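Local coordinates for protein glycoside hydrolase family 81 (Clostridium thermocellum, PDB 6FOP) that probably hydrolyses beta-1,3-glucans such as laminarin, as a family 81 glycoside hydrolase of the cellulosome, at residues Val91-Tyr97 with Phe138-Arg144; Thr213-Tyr217 with Leu277-Tyr281; Thr240-Thr244 with Ile521-Thr526; Leu309-Tyr315 with His651-Asp657. All blocks are in the same frame, centred on the assembly; numbering follows the deposited sequence.

In the fold
From the N terminus, contact 1 comes first and closes a 40-residue, strand-rich excursion where the chain passes from strand 133-139 of the eight-stranded sheet to strand 143-147 of the seven-stranded one. Contact 2 then holds helix 211-220 against the segment leading into strand 280-283. Before that loop is closed the chain lays down strand 240-251, which opens contact 3, so contacts 2 and 3 cross. Contact 3 reaches 277 residues ahead to helix 514-534, joining the beta-rich N-terminal part to the helical region that follows. Contact 4 crosses it in turn: the linker 309-315 meets helix 646-659, about 9 Å from contact 3 at the nearest atoms. Contacts 1 and 4 lie on opposite sides of the chain's centre.

Contact 1 (Val91-Tyr97 with Phe138-Arg144); sequences VGHSSVY and FTGGNPR
Residues 91-93 end a strand; 138-139 end another, turn through Gly140 (positive phi, 81/6) and extended Gly141 (165/-169), and start a third at Pro143, antiparallel to the first. Gly92 and Arg144 form a hydrogen-bonded pair (CA-CA 4.8 Å): Gly92 N to Arg144 O 2.8 Å, Arg144 N to Gly92 O 2.9 Å. His93-Pro143 is the next, non-hydrogen-bonded pair.

Ser94 N donates to Asn142 O (2.9 Å), and Ser94 OG (chi1 p) accepts from Asn142 N (2.8 Å). His93 (chi1 t) swings its end across the turn: NE2 donates to Thr139 O at 2.8 Å, while ND1 accepts Ser95 N and Val96 N, both at 3.2 Å. A CB on Gly141 would clash with His93 CE1.

Arg144 (chi1 t, chi2 t, chi3 p) lays its guanidinium flat on Tyr97, centres 4.2 Å apart, in a cation-pi stack; NE donates 3.0 Å to His93 O. One water bridges His93 N and Arg144 NH2, each 2.9 Å, and donates to Val96 O at 2.7 Å. Val91 CG1 rests on Phe138 CZ (3.8 Å).

The glycine turn carries the chain between two sheets; since His93 ND1 accepts, NE2 carries the proton, and one ring ties both loops through backbone groups.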
loop_
_atom_site.group_PDB
_atom_site.type_symbol
_atom_site.label_atom_id
_atom_site.label_comp_id
_atom_site.label_asym_id
_atom_site.label_seq_id
_atom_site.Cartn_x
_atom_site.Cartn_y
_atom_site.Cartn_z
ATOM N N VAL A 91 -13.098 -19.474 -18.796
ATOM C CA VAL A 91 -12.588 -19.334 -20.149
ATOM C C VAL A 91 -11.609 -20.467 -20.347
ATOM O O VAL A 91 -10.499 -20.440 -19.834
ATOM C CB VAL A 91 -11.905 -17.971 -20.359
ATOM C CG1 VAL A 91 -11.289 -17.861 -21.748
ATOM C CG2 VAL A 91 -12.892 -16.834 -20.144
ATOM N N GLY A 92 -12.064 -21.473 -21.112
ATOM C CA GLY A 92 -11.277 -22.646 -21.450
ATOM C C GLY A 92 -10.986 -22.681 -22.948
ATOM O O GLY A 92 -11.179 -21.688 -23.666
ATOM N N HIS A 93 -10.587 -23.856 -23.417
ATOM C CA HIS A 93 -10.033 -24.032 -24.747
ATOM C C HIS A 93 -10.704 -25.274 -25.370
ATOM O O HIS A 93 -10.972 -26.286 -24.686
ATOM C CB HIS A 93 -8.531 -24.186 -24.614
ATOM C CG HIS A 93 -7.774 -24.136 -25.899
ATOM N ND1 HIS A 93 -7.790 -25.173 -26.798
ATOM C CD2 HIS A 93 -6.913 -23.225 -26.397
ATOM C CE1 HIS A 93 -6.983 -24.902 -27.807
ATOM N NE2 HIS A 93 -6.444 -23.717 -27.589
ATOM N N SER A 94 -10.983 -25.199 -26.670
ATOM C CA SER A 94 -11.781 -26.226 -27.350
ATOM C C SER A 94 -11.073 -27.557 -27.514
ATOM O O SER A 94 -11.723 -28.573 -27.700
ATOM C CB SER A 94 -12.260 -25.706 -28.706
ATOM O OG SER A 94 -11.202 -25.438 -29.590
ATOM N N SER A 95 -9.750 -27.557 -27.549
ATOM C CA SER A 95 -8.995 -28.812 -27.671
ATOM C C SER A 95 -8.014 -29.158 -26.553
ATOM O O SER A 95 -7.626 -30.311 -26.428
ATOM C CB SER A 95 -8.318 -28.890 -29.045
ATOM O OG SER A 95 -7.464 -27.804 -29.271
ATOM N N VAL A 96 -7.673 -28.201 -25.697
ATOM C CA VAL A 96 -6.789 -28.444 -24.590
ATOM C C VAL A 96 -7.681 -28.358 -23.365
ATOM O O VAL A 96 -8.125 -27.283 -23.008
ATOM C CB VAL A 96 -5.641 -27.414 -24.506
ATOM C CG1 VAL A 96 -4.764 -27.708 -23.299
ATOM C CG2 VAL A 96 -4.792 -27.464 -25.771
ATOM N N TYR A 97 -7.961 -29.488 -22.735
ATOM C CA TYR A 97 -8.830 -29.512 -21.552
ATOM C C TYR A 97 -8.045 -29.393 -20.237
ATOM O O TYR A 97 -8.631 -29.042 -19.203
ATOM C CB TYR A 97 -9.712 -30.770 -21.567
ATOM C CG TYR A 97 -10.960 -30.659 -22.440
ATOM C CD1 TYR A 97 -10.908 -30.100 -23.720
ATOM C CD2 TYR A 97 -12.202 -31.142 -21.987
ATOM C CE1 TYR A 97 -12.042 -29.998 -24.529
ATOM C CE2 TYR A 97 -13.344 -31.047 -22.779
ATOM C CZ TYR A 97 -13.257 -30.479 -24.047
ATOM O OH TYR A 97 -14.379 -30.377 -24.852
ATOM N N PHE A 138 -5.836 -16.581 -28.096
ATOM C CA PHE A 138 -5.816 -18.042 -28.200
ATOM C C PHE A 138 -4.848 -18.518 -29.287
ATOM O O PHE A 138 -4.666 -17.851 -30.315
ATOM C CB PHE A 138 -7.229 -18.540 -28.532
ATOM C CG PHE A 138 -8.134 -18.551 -27.354
ATOM C CD1 PHE A 138 -8.623 -17.362 -26.813
ATOM C CD2 PHE A 138 -8.476 -19.738 -26.763
ATOM C CE1 PHE A 138 -9.410 -17.399 -25.666
ATOM C CE2 PHE A 138 -9.273 -19.774 -25.637
ATOM C CZ PHE A 138 -9.749 -18.610 -25.104
ATOM N N THR A 139 -4.224 -19.676 -29.051
ATOM C CA THR A 139 -3.604 -20.423 -30.124
ATOM C C THR A 139 -4.085 -21.885 -30.050
ATOM O O THR A 139 -4.455 -22.397 -28.992
ATOM C CB THR A 139 -2.071 -20.429 -30.046
ATOM O OG1 THR A 139 -1.635 -21.280 -28.964
ATOM C CG2 THR A 139 -1.518 -19.030 -29.946
ATOM N N GLY A 140 -4.180 -22.512 -31.209
ATOM C CA GLY A 140 -4.423 -23.940 -31.285
ATOM C C GLY A 140 -5.849 -24.369 -31.116
ATOM O O GLY A 140 -6.115 -25.567 -31.079
ATOM N N GLY A 141 -6.772 -23.410 -31.030
ATOM C CA GLY A 141 -8.168 -23.715 -30.852
ATOM C C GLY A 141 -9.004 -22.537 -30.434
ATOM O O GLY A 141 -8.546 -21.396 -30.412
ATOM N N ASN A 142 -10.228 -22.840 -30.040
ATOM C CA ASN A 142 -11.254 -21.841 -29.839
ATOM C C ASN A 142 -11.554 -21.590 -28.356
ATOM O O ASN A 142 -11.430 -22.498 -27.534
ATOM C CB ASN A 142 -12.537 -22.317 -30.500
ATOM C CG ASN A 142 -12.458 -22.246 -32.001
ATOM O OD1 ASN A 142 -11.927 -21.291 -32.567
ATOM N ND2 ASN A 142 -13.024 -23.243 -32.657
ATOM N N PRO A 143 -12.038 -20.384 -28.036
ATOM C CA PRO A 143 -12.554 -20.146 -26.679
ATOM C C PRO A 143 -13.724 -21.040 -26.388
ATOM O O PRO A 143 -14.665 -21.088 -27.183
ATOM C CB PRO A 143 -13.001 -18.680 -26.722
ATOM C CG PRO A 143 -12.214 -18.091 -27.846
ATOM C CD PRO A 143 -12.158 -19.181 -28.866
ATOM N N ARG A 144 -13.643 -21.765 -25.277
ATOM C CA ARG A 144 -14.706 -22.635 -24.824
ATOM C C ARG A 144 -15.132 -22.069 -23.491
ATOM O O ARG A 144 -14.387 -22.182 -22.517
ATOM C CB ARG A 144 -14.182 -24.076 -24.692
ATOM C CG ARG A 144 -15.232 -25.094 -24.239
ATOM C CD ARG A 144 -14.630 -26.499 -24.211
ATOM N NE ARG A 144 -13.542 -26.632 -23.237
ATOM C CZ ARG A 144 -13.690 -26.888 -21.939
ATOM N NH1 ARG A 144 -14.904 -27.073 -21.399
ATOM N NH2 ARG A 144 -12.626 -26.999 -21.140
HETATM O O HOH W 1 -9.956 -25.906 -21.493
HETATM O O HOH W 2 -8.266 -27.267 -31.961
#

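Contact 2 (Thr213-Tyr217 with Leu277-Tyr281); sequences TLTYY and LPYTY
Tyr279 presents one ring face to Tyr217, whose CE1 lies over it, 3.8 Å from Tyr279 CE2; the planes meet obliquely at 59°, centroids 5.4 Å apart. Tyr216 comes to the edge of the same ring, Tyr216 CD2 to Tyr279 CE2 3.7 Å, also oblique at 49°. Residues 213-217 are helical; 277-281 run extended into strand 280-283, with a bend at Pro278. The nearest CA atoms, Thr213 and Tyr279, stand 9.0 Å apart, so side chains and one water bridge the gap. Tyr216 takes chi1 t, Tyr217, Tyr279 and Tyr281 chi1 m. Tyr216 CE2 also packs on Leu277 CD1 at 3.9 Å, and Tyr216 OH bonds Gln292.

Tyr217 OH donates to Tyr281 OH at 2.8 Å, which bonds Val205 O. A water joins Thr213 OG1 (2.7 Å) to Tyr279 OH (2.5 Å); Thr213 OG1 also bonds Asp208. Tyr216, Tyr217 and Tyr279 thus make an aromatic cluster, packing helix 211-220 against the segment leading into strand 280-283, an outer strand of a three-stranded antiparallel sheet.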
loop_
_atom_site.group_PDB
_atom_site.type_symbol
_atom_site.label_atom_id
_atom_site.label_comp_id
_atom_site.label_asym_id
_atom_site.label_seq_id
_atom_site.Cartn_x
_atom_site.Cartn_y
_atom_site.Cartn_z
ATOM N N THR A 213 -26.174 -0.286 -23.543
ATOM C CA THR A 213 -24.970 -0.489 -22.765
ATOM C C THR A 213 -24.035 -1.476 -23.425
ATOM O O THR A 213 -22.833 -1.206 -23.544
ATOM C CB THR A 213 -25.325 -0.893 -21.339
ATOM O OG1 THR A 213 -26.032 0.200 -20.736
ATOM C CG2 THR A 213 -24.079 -1.242 -20.514
ATOM N N LEU A 214 -24.573 -2.588 -23.901
ATOM C CA LEU A 214 -23.749 -3.593 -24.569
ATOM C C LEU A 214 -23.054 -3.003 -25.788
ATOM O O LEU A 214 -21.882 -3.280 -26.023
ATOM C CB LEU A 214 -24.608 -4.779 -24.963
ATOM C CG LEU A 214 -23.908 -5.924 -25.685
ATOM C CD1 LEU A 214 -22.831 -6.569 -24.812
ATOM C CD2 LEU A 214 -24.942 -6.958 -26.104
ATOM N N THR A 215 -23.760 -2.154 -26.536
ATOM C CA THR A 215 -23.182 -1.515 -27.723
ATOM C C THR A 215 -21.990 -0.644 -27.333
ATOM O O THR A 215 -20.967 -0.639 -28.008
ATOM C CB THR A 215 -24.252 -0.666 -28.440
ATOM O OG1 THR A 215 -25.357 -1.507 -28.811
ATOM C CG2 THR A 215 -23.703 -0.017 -29.659
ATOM N N TYR A 216 -22.120 0.103 -26.239
ATOM C CA TYR A 216 -21.024 0.968 -25.779
ATOM C C TYR A 216 -19.815 0.143 -25.356
ATOM O O TYR A 216 -18.679 0.446 -25.745
ATOM C CB TYR A 216 -21.508 1.820 -24.618
ATOM C CG TYR A 216 -20.448 2.821 -24.181
ATOM C CD1 TYR A 216 -20.254 4.012 -24.888
ATOM C CD2 TYR A 216 -19.610 2.562 -23.094
ATOM C CE1 TYR A 216 -19.271 4.913 -24.524
ATOM C CE2 TYR A 216 -18.636 3.482 -22.715
ATOM C CZ TYR A 216 -18.479 4.648 -23.418
ATOM O OH TYR A 216 -17.490 5.527 -23.030
ATOM N N TYR A 217 -20.036 -0.912 -24.594
ATOM C CA TYR A 217 -18.929 -1.797 -24.186
ATOM C C TYR A 217 -18.303 -2.505 -25.389
ATOM O O TYR A 217 -17.093 -2.642 -25.453
ATOM C CB TYR A 217 -19.356 -2.749 -23.093
ATOM C CG TYR A 217 -19.369 -2.104 -21.711
ATOM C CD1 TYR A 217 -20.297 -1.125 -21.379
ATOM C CD2 TYR A 217 -18.443 -2.481 -20.743
ATOM C CE1 TYR A 217 -20.309 -0.550 -20.117
ATOM C CE2 TYR A 217 -18.446 -1.910 -19.485
ATOM C CZ TYR A 217 -19.379 -0.948 -19.188
ATOM O OH TYR A 217 -19.396 -0.373 -17.935
ATOM N N LEU A 277 -18.763 8.479 -16.569
ATOM C CA LEU A 277 -19.833 7.878 -17.324
ATOM C C LEU A 277 -20.966 7.554 -16.359
ATOM O O LEU A 277 -20.802 7.649 -15.145
ATOM C CB LEU A 277 -19.333 6.590 -17.981
ATOM C CG LEU A 277 -18.172 6.707 -18.969
ATOM C CD1 LEU A 277 -17.741 5.317 -19.386
ATOM C CD2 LEU A 277 -18.551 7.537 -20.173
ATOM N N PRO A 278 -22.154 7.171 -16.888
ATOM C CA PRO A 278 -23.232 6.794 -15.976
ATOM C C PRO A 278 -22.981 5.512 -15.200
ATOM O O PRO A 278 -23.590 5.281 -14.143
ATOM C CB PRO A 278 -24.439 6.592 -16.919
ATOM C CG PRO A 278 -24.104 7.336 -18.152
ATOM C CD PRO A 278 -22.621 7.278 -18.285
ATOM N N TYR A 279 -22.101 4.674 -15.709
ATOM C CA TYR A 279 -21.975 3.318 -15.221
ATOM C C TYR A 279 -21.178 3.234 -13.934
ATOM O O TYR A 279 -20.113 3.870 -13.805
ATOM C CB TYR A 279 -21.281 2.471 -16.275
ATOM C CG TYR A 279 -21.867 2.580 -17.649
ATOM C CD1 TYR A 279 -23.233 2.355 -17.874
ATOM C CD2 TYR A 279 -21.059 2.906 -18.729
ATOM C CE1 TYR A 279 -23.761 2.437 -19.145
ATOM C CE2 TYR A 279 -21.586 3.001 -19.995
ATOM C CZ TYR A 279 -22.936 2.767 -20.196
ATOM O OH TYR A 279 -23.470 2.827 -21.459
ATOM N N THR A 280 -21.677 2.438 -12.993
ATOM C CA THR A 280 -20.959 2.170 -11.745
ATOM C C THR A 280 -20.965 0.681 -11.463
ATOM O O THR A 280 -21.813 -0.068 -12.016
ATOM C CB THR A 280 -21.588 2.898 -10.550
ATOM O OG1 THR A 280 -22.938 2.467 -10.365
ATOM C CG2 THR A 280 -21.564 4.402 -10.743
ATOM N N TYR A 281 -20.054 0.256 -10.593
ATOM C CA TYR A 281 -20.032 -1.102 -10.052
ATOM C C TYR A 281 -20.026 -1.047 -8.540
ATOM O O TYR A 281 -19.274 -0.243 -7.950
ATOM C CB TYR A 281 -18.815 -1.883 -10.535
ATOM C CG TYR A 281 -18.763 -2.043 -12.043
ATOM C CD1 TYR A 281 -19.508 -3.031 -12.669
ATOM C CD2 TYR A 281 -18.044 -1.167 -12.831
ATOM C CE1 TYR A 281 -19.484 -3.169 -14.048
ATOM C CE2 TYR A 281 -18.019 -1.306 -14.214
ATOM C CZ TYR A 281 -18.781 -2.292 -14.811
ATOM O OH TYR A 281 -18.727 -2.423 -16.179
HETATM O O HOH W 3 -26.005 2.802 -21.517
#

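Contact 3 (Thr240-Thr244 with Ile521-Thr526)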
loop_
_atom_site.group_PDB
_atom_site.type_symbol
_atom_site.label_atom_id
_atom_site.label_comp_id
_atom_site.label_asym_id
_atom_site.label_seq_id
_atom_site.Cartn_x
_atom_site.Cartn_y
_atom_site.Cartn_z
ATOM N N THR A 240 0.899 19.938 -3.399
ATOM C CA THR A 240 0.026 18.922 -4.004
ATOM C C THR A 240 0.842 17.751 -4.526
ATOM O O THR A 240 2.021 17.883 -4.844
ATOM C CB THR A 240 -0.798 19.464 -5.180
ATOM O OG1 THR A 240 0.094 19.996 -6.173
ATOM C CG2 THR A 240 -1.760 20.508 -4.716
ATOM N N LEU A 241 0.172 16.611 -4.619
ATOM C CA LEU A 241 0.748 15.399 -5.185
ATOM C C LEU A 241 -0.188 14.914 -6.290
ATOM O O LEU A 241 -1.336 14.568 -6.023
ATOM C CB LEU A 241 0.932 14.369 -4.076
ATOM C CG LEU A 241 1.726 13.094 -4.318
ATOM C CD1 LEU A 241 0.899 12.126 -5.122
ATOM C CD2 LEU A 241 3.050 13.369 -4.985
ATOM N N THR A 242 0.309 14.951 -7.524
ATOM C CA THR A 242 -0.423 14.542 -8.701
ATOM C C THR A 242 0.046 13.177 -9.163
ATOM O O THR A 242 1.250 12.924 -9.237
ATOM C CB THR A 242 -0.199 15.558 -9.813
ATOM O OG1 THR A 242 -0.712 16.824 -9.398
ATOM C CG2 THR A 242 -0.921 15.132 -11.096
ATOM N N THR A 243 -0.909 12.298 -9.438
ATOM C CA THR A 243 -0.607 10.976 -10.013
ATOM C C THR A 243 -1.376 10.831 -11.327
ATOM O O THR A 243 -2.576 11.125 -11.364
ATOM C CB THR A 243 -1.034 9.832 -9.086
ATOM O OG1 THR A 243 -0.492 10.068 -7.773
ATOM C CG2 THR A 243 -0.522 8.485 -9.603
ATOM N N THR A 244 -0.667 10.425 -12.378
ATOM C CA THR A 244 -1.266 10.118 -13.677
ATOM C C THR A 244 -1.274 8.601 -13.851
ATOM O O THR A 244 -0.288 7.941 -13.544
ATOM C CB THR A 244 -0.507 10.866 -14.797
ATOM O OG1 THR A 244 -0.574 12.270 -14.513
ATOM C CG2 THR A 244 -1.131 10.661 -16.168
ATOM N N ILE A 521 6.673 11.221 -0.747
ATOM C CA ILE A 521 5.471 12.039 -0.714
ATOM C C ILE A 521 4.347 11.345 -1.465
ATOM O O ILE A 521 3.202 11.317 -1.008
ATOM C CB ILE A 521 5.740 13.480 -1.172
ATOM C CG1 ILE A 521 6.692 14.152 -0.176
ATOM C CG2 ILE A 521 4.441 14.262 -1.339
ATOM C CD1 ILE A 521 7.192 15.509 -0.602
ATOM N N TYR A 522 4.668 10.790 -2.622
ATOM C CA TYR A 522 3.707 9.993 -3.404
ATOM C C TYR A 522 3.118 8.839 -2.593
ATOM O O TYR A 522 1.883 8.661 -2.473
ATOM C CB TYR A 522 4.391 9.500 -4.695
ATOM C CG TYR A 522 3.721 8.313 -5.389
ATOM C CD1 TYR A 522 2.504 8.465 -6.041
ATOM C CD2 TYR A 522 4.277 7.046 -5.343
ATOM C CE1 TYR A 522 1.876 7.393 -6.665
ATOM C CE2 TYR A 522 3.633 5.970 -5.947
ATOM C CZ TYR A 522 2.454 6.152 -6.600
ATOM O OH TYR A 522 1.832 5.072 -7.189
ATOM N N LEU A 523 4.007 8.027 -2.025
ATOM C CA LEU A 523 3.555 6.866 -1.244
ATOM C C LEU A 523 2.748 7.253 -0.029
ATOM O O LEU A 523 1.683 6.695 0.236
ATOM C CB LEU A 523 4.747 5.992 -0.860
ATOM C CG LEU A 523 5.543 5.400 -2.027
ATOM C CD1 LEU A 523 6.883 4.846 -1.549
ATOM C CD2 LEU A 523 4.733 4.295 -2.716
ATOM N N TYR A 524 3.301 8.172 0.752
ATOM C CA TYR A 524 2.679 8.614 1.984
ATOM C C TYR A 524 1.306 9.213 1.748
ATOM O O TYR A 524 0.313 8.824 2.377
ATOM C CB TYR A 524 3.602 9.649 2.654
ATOM C CG TYR A 524 3.028 10.302 3.893
ATOM C CD1 TYR A 524 3.118 9.704 5.145
ATOM C CD2 TYR A 524 2.363 11.510 3.802
ATOM C CE1 TYR A 524 2.562 10.319 6.266
ATOM C CE2 TYR A 524 1.833 12.131 4.924
ATOM C CZ TYR A 524 1.927 11.531 6.150
ATOM O OH TYR A 524 1.388 12.154 7.241
ATOM N N THR A 525 1.233 10.182 0.844
ATOM C CA THR A 525 -0.009 10.888 0.604
ATOM C C THR A 525 -1.087 9.941 0.089
ATOM O O THR A 525 -2.235 9.976 0.523
ATOM C CB THR A 525 0.249 12.056 -0.361
ATOM O OG1 THR A 525 1.299 12.907 0.173
ATOM C CG2 THR A 525 -0.991 12.883 -0.551
ATOM N N THR A 526 -0.689 9.066 -0.842
ATOM C CA THR A 526 -1.674 8.163 -1.429
ATOM C C THR A 526 -2.142 7.123 -0.392
ATOM O O THR A 526 -3.349 6.904 -0.246
ATOM C CB THR A 526 -1.110 7.479 -2.660
ATOM O OG1 THR A 526 -0.650 8.452 -3.603
ATOM C CG2 THR A 526 -2.207 6.635 -3.319
HETATM O O HOH W 4 -1.566 8.114 -6.176
#
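Helix 521-526 crosses strand 240-244 almost at a right angle: the short axes make 94° and pass 9.0 Å apart, and only Leu241 and Thr243 of the strand point at the helix. Ile521 comes first, its CG2 4.0 Å from Leu241 CD2; it also packs on Ile505 of helix 494-511. Tyr522 gives the closest backbone approach, 6.4 Å between its CA and that of Leu241. Leu241 CD2 lies 3.8 Å from Tyr522 CA, and Leu241 CD1 sits 4.1 Å from Tyr522 CD1 at the edge of the ring. Thr243 OG1 reaches the same edge, 3.7 Å from Tyr522 CE1, while Trp232 of strand 223-235 stacks on the tyrosine. Leu523 and Tyr524 face other parts of the structure, Tyr524 against helix 494-511. With Thr525 the helix turns back: its CG2 is 4.3 Å from Leu241 CB, and its OG1 donates to Ile521 O at 2.7 Å. Thr526 likewise returns its OG1 to Tyr522 O, at 2.8 Å, and receives a hydrogen bond from a water (2.8 Å) that also meets Thr243 OG1 at 2.7 Å.

No direct hydrogen bond spans the two segments. Leucine, isoleucine and an aromatic edge make a buried, largely apolar joint between the beta-rich and helical regions; the hydroxyls of Thr525 and Thr526 bond back into the helix, and that of Thr243 is reached by the water.

Contact 4 (Leu309-Tyr315 with His651-Asp657)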
loop_
_atom_site.group_PDB
_atom_site.type_symbol
_atom_site.label_atom_id
_atom_site.label_comp_id
_atom_site.label_asym_id
_atom_site.label_seq_id
_atom_site.Cartn_x
_atom_site.Cartn_y
_atom_site.Cartn_z
ATOM N N LEU A 309 7.885 16.260 16.904
ATOM C CA LEU A 309 7.185 17.408 17.447
ATOM C C LEU A 309 8.187 18.330 18.205
ATOM O O LEU A 309 9.220 17.865 18.688
ATOM C CB LEU A 309 6.054 16.972 18.378
ATOM C CG LEU A 309 4.913 16.203 17.710
ATOM C CD1 LEU A 309 3.853 15.865 18.734
ATOM C CD2 LEU A 309 4.299 17.000 16.568
ATOM N N PRO A 310 7.914 19.639 18.205
ATOM C CA PRO A 310 8.824 20.587 18.871
ATOM C C PRO A 310 8.737 20.485 20.401
ATOM O O PRO A 310 7.977 19.688 20.938
ATOM C CB PRO A 310 8.313 21.946 18.378
ATOM C CG PRO A 310 6.874 21.741 18.213
ATOM C CD PRO A 310 6.730 20.331 17.656
ATOM N N ASP A 311 9.547 21.297 21.081
ATOM C CA ASP A 311 9.565 21.333 22.550
ATOM C C ASP A 311 8.605 22.396 23.032
ATOM O O ASP A 311 9.016 23.448 23.473
ATOM C CB ASP A 311 10.981 21.586 23.053
ATOM C CG ASP A 311 11.086 21.574 24.555
ATOM O OD1 ASP A 311 10.158 21.127 25.263
ATOM O OD2 ASP A 311 12.146 22.010 25.028
ATOM N N LYS A 312 7.314 22.103 22.950
ATOM C CA LYS A 312 6.263 23.056 23.306
ATOM C C LYS A 312 5.239 22.520 24.296
ATOM O O LYS A 312 4.268 23.188 24.598
ATOM C CB LYS A 312 5.566 23.623 22.060
ATOM C CG LYS A 312 6.488 24.416 21.161
ATOM C CD LYS A 312 6.949 25.719 21.815
ATOM C CE LYS A 312 7.948 26.415 20.912
ATOM N NZ LYS A 312 8.539 27.650 21.530
ATOM N N GLY A 313 5.483 21.343 24.846
ATOM C CA GLY A 313 4.470 20.662 25.640
ATOM C C GLY A 313 4.305 21.158 27.056
ATOM O O GLY A 313 5.199 21.785 27.628
ATOM N N THR A 314 3.158 20.806 27.636
ATOM C CA THR A 314 2.822 21.111 29.019
ATOM C C THR A 314 3.381 20.094 30.023
ATOM O O THR A 314 2.946 20.067 31.185
ATOM C CB THR A 314 1.300 21.174 29.185
ATOM O OG1 THR A 314 0.729 19.911 28.847
ATOM C CG2 THR A 314 0.671 22.259 28.316
ATOM N N TYR A 315 4.354 19.296 29.609
ATOM C CA TYR A 315 4.980 18.296 30.493
ATOM C C TYR A 315 5.782 18.916 31.638
ATOM O O TYR A 315 6.350 20.001 31.505
ATOM C CB TYR A 315 5.895 17.318 29.712
ATOM C CG TYR A 315 6.545 17.888 28.483
ATOM C CD1 TYR A 315 7.481 18.921 28.531
ATOM C CD2 TYR A 315 6.178 17.428 27.243
ATOM C CE1 TYR A 315 8.042 19.454 27.371
ATOM C CE2 TYR A 315 6.711 17.951 26.081
ATOM C CZ TYR A 315 7.638 18.962 26.142
ATOM O OH TYR A 315 8.128 19.494 24.972
ATOM N N HIS A 651 5.474 13.207 25.650
ATOM C CA HIS A 651 5.859 14.364 24.821
ATOM C C HIS A 651 4.810 14.631 23.735
ATOM O O HIS A 651 4.441 15.780 23.491
ATOM C CB HIS A 651 7.228 14.076 24.242
ATOM C CG HIS A 651 7.804 15.148 23.377
ATOM N ND1 HIS A 651 7.656 15.158 22.007
ATOM C CD2 HIS A 651 8.668 16.153 23.666
ATOM C CE1 HIS A 651 8.367 16.140 21.501
ATOM N NE2 HIS A 651 9.001 16.754 22.485
ATOM N N TRP A 652 4.294 13.550 23.122
ATOM C CA TRP A 652 3.267 13.672 22.092
ATOM C C TRP A 652 2.003 14.295 22.683
ATOM O O TRP A 652 1.473 15.321 22.188
ATOM C CB TRP A 652 2.969 12.290 21.535
ATOM C CG TRP A 652 1.802 12.211 20.603
ATOM C CD1 TRP A 652 0.500 11.966 20.926
ATOM C CD2 TRP A 652 1.844 12.285 19.176
ATOM N NE1 TRP A 652 -0.276 11.922 19.807
ATOM C CE2 TRP A 652 0.519 12.113 18.714
ATOM C CE3 TRP A 652 2.860 12.517 18.244
ATOM C CZ2 TRP A 652 0.196 12.133 17.363
ATOM C CZ3 TRP A 652 2.539 12.527 16.906
ATOM C CH2 TRP A 652 1.216 12.365 16.480
ATOM N N ILE A 653 1.509 13.682 23.753
ATOM C CA ILE A 653 0.246 14.118 24.327
ATOM C C ILE A 653 0.331 15.571 24.819
ATOM O O ILE A 653 -0.560 16.387 24.547
ATOM C CB ILE A 653 -0.165 13.189 25.483
ATOM C CG1 ILE A 653 -0.527 11.796 24.957
ATOM C CG2 ILE A 653 -1.344 13.774 26.240
ATOM C CD1 ILE A 653 -0.673 10.746 26.035
ATOM N N CYS A 654 1.422 15.890 25.522
ATOM C CA CYS A 654 1.555 17.230 26.124
ATOM C C CYS A 654 1.828 18.306 25.072
ATOM O O CYS A 654 1.434 19.461 25.246
ATOM C CB CYS A 654 2.644 17.248 27.173
ATOM S SG CYS A 654 2.231 16.294 28.654
ATOM N N ASN A 655 2.498 17.944 23.953
ATOM C CA ASN A 655 2.608 18.896 22.850
ATOM C C ASN A 655 1.241 19.195 22.228
ATOM O O ASN A 655 0.930 20.353 21.929
ATOM C CB ASN A 655 3.611 18.449 21.802
ATOM C CG ASN A 655 5.001 19.004 22.077
ATOM O OD1 ASN A 655 5.214 20.218 22.020
ATOM N ND2 ASN A 655 5.941 18.125 22.398
ATOM N N LEU A 656 0.406 18.174 22.013
ATOM C CA LEU A 656 -0.930 18.462 21.476
ATOM C C LEU A 656 -1.772 19.305 22.442
ATOM O O LEU A 656 -2.528 20.170 22.035
ATOM C CB LEU A 656 -1.665 17.181 21.065
ATOM C CG LEU A 656 -1.022 16.430 19.890
ATOM C CD1 LEU A 656 -1.664 15.065 19.723
ATOM C CD2 LEU A 656 -1.100 17.229 18.614
ATOM N N ASP A 657 -1.558 19.075 23.740
ATOM C CA ASP A 657 -2.194 19.866 24.799
ATOM C C ASP A 657 -1.880 21.373 24.671
ATOM O O ASP A 657 -2.762 22.214 24.867
ATOM C CB ASP A 657 -1.758 19.309 26.167
ATOM C CG ASP A 657 -2.535 19.900 27.334
ATOM O OD1 ASP A 657 -3.762 20.165 27.248
ATOM O OD2 ASP A 657 -1.905 20.093 28.379
#
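The Asn655 amide is used at both ends. Its OD1 accepts Lys312 N at 3.0 Å, and its ND2 donates back along the helix to His651 O, also 3.0 Å. Farther on, Thr314 N donates to Cys654 O at 3.2 Å, and Thr314 OG1 donates to Asp657 OD2 at 2.7 Å, with Lys631 as a further partner of that hydroxyl. Gly313 N finds a weak bond to Tyr315 OH (3.2 Å), which itself donates to Asp311 OD1 at 2.6 Å; Asp311 also makes a salt bridge with Arg317. His651 NE2 and Leu309 O are both met by the amide of Gln358.

Between these bonds the packing is tight: Leu309 CD1 touches Trp652 CE3 at 3.5 Å, Tyr315 CD2 touches Cys654 CB at 3.5 Å, and the Tyr315 and His651 rings run nearly parallel but barely overlap. The irregular linker before helix 317-329 is thereby laid along helix 646-659, with helix 627-633 against Cys654 and Asp657, and strand 710-715 touching Pro310 and Lys312.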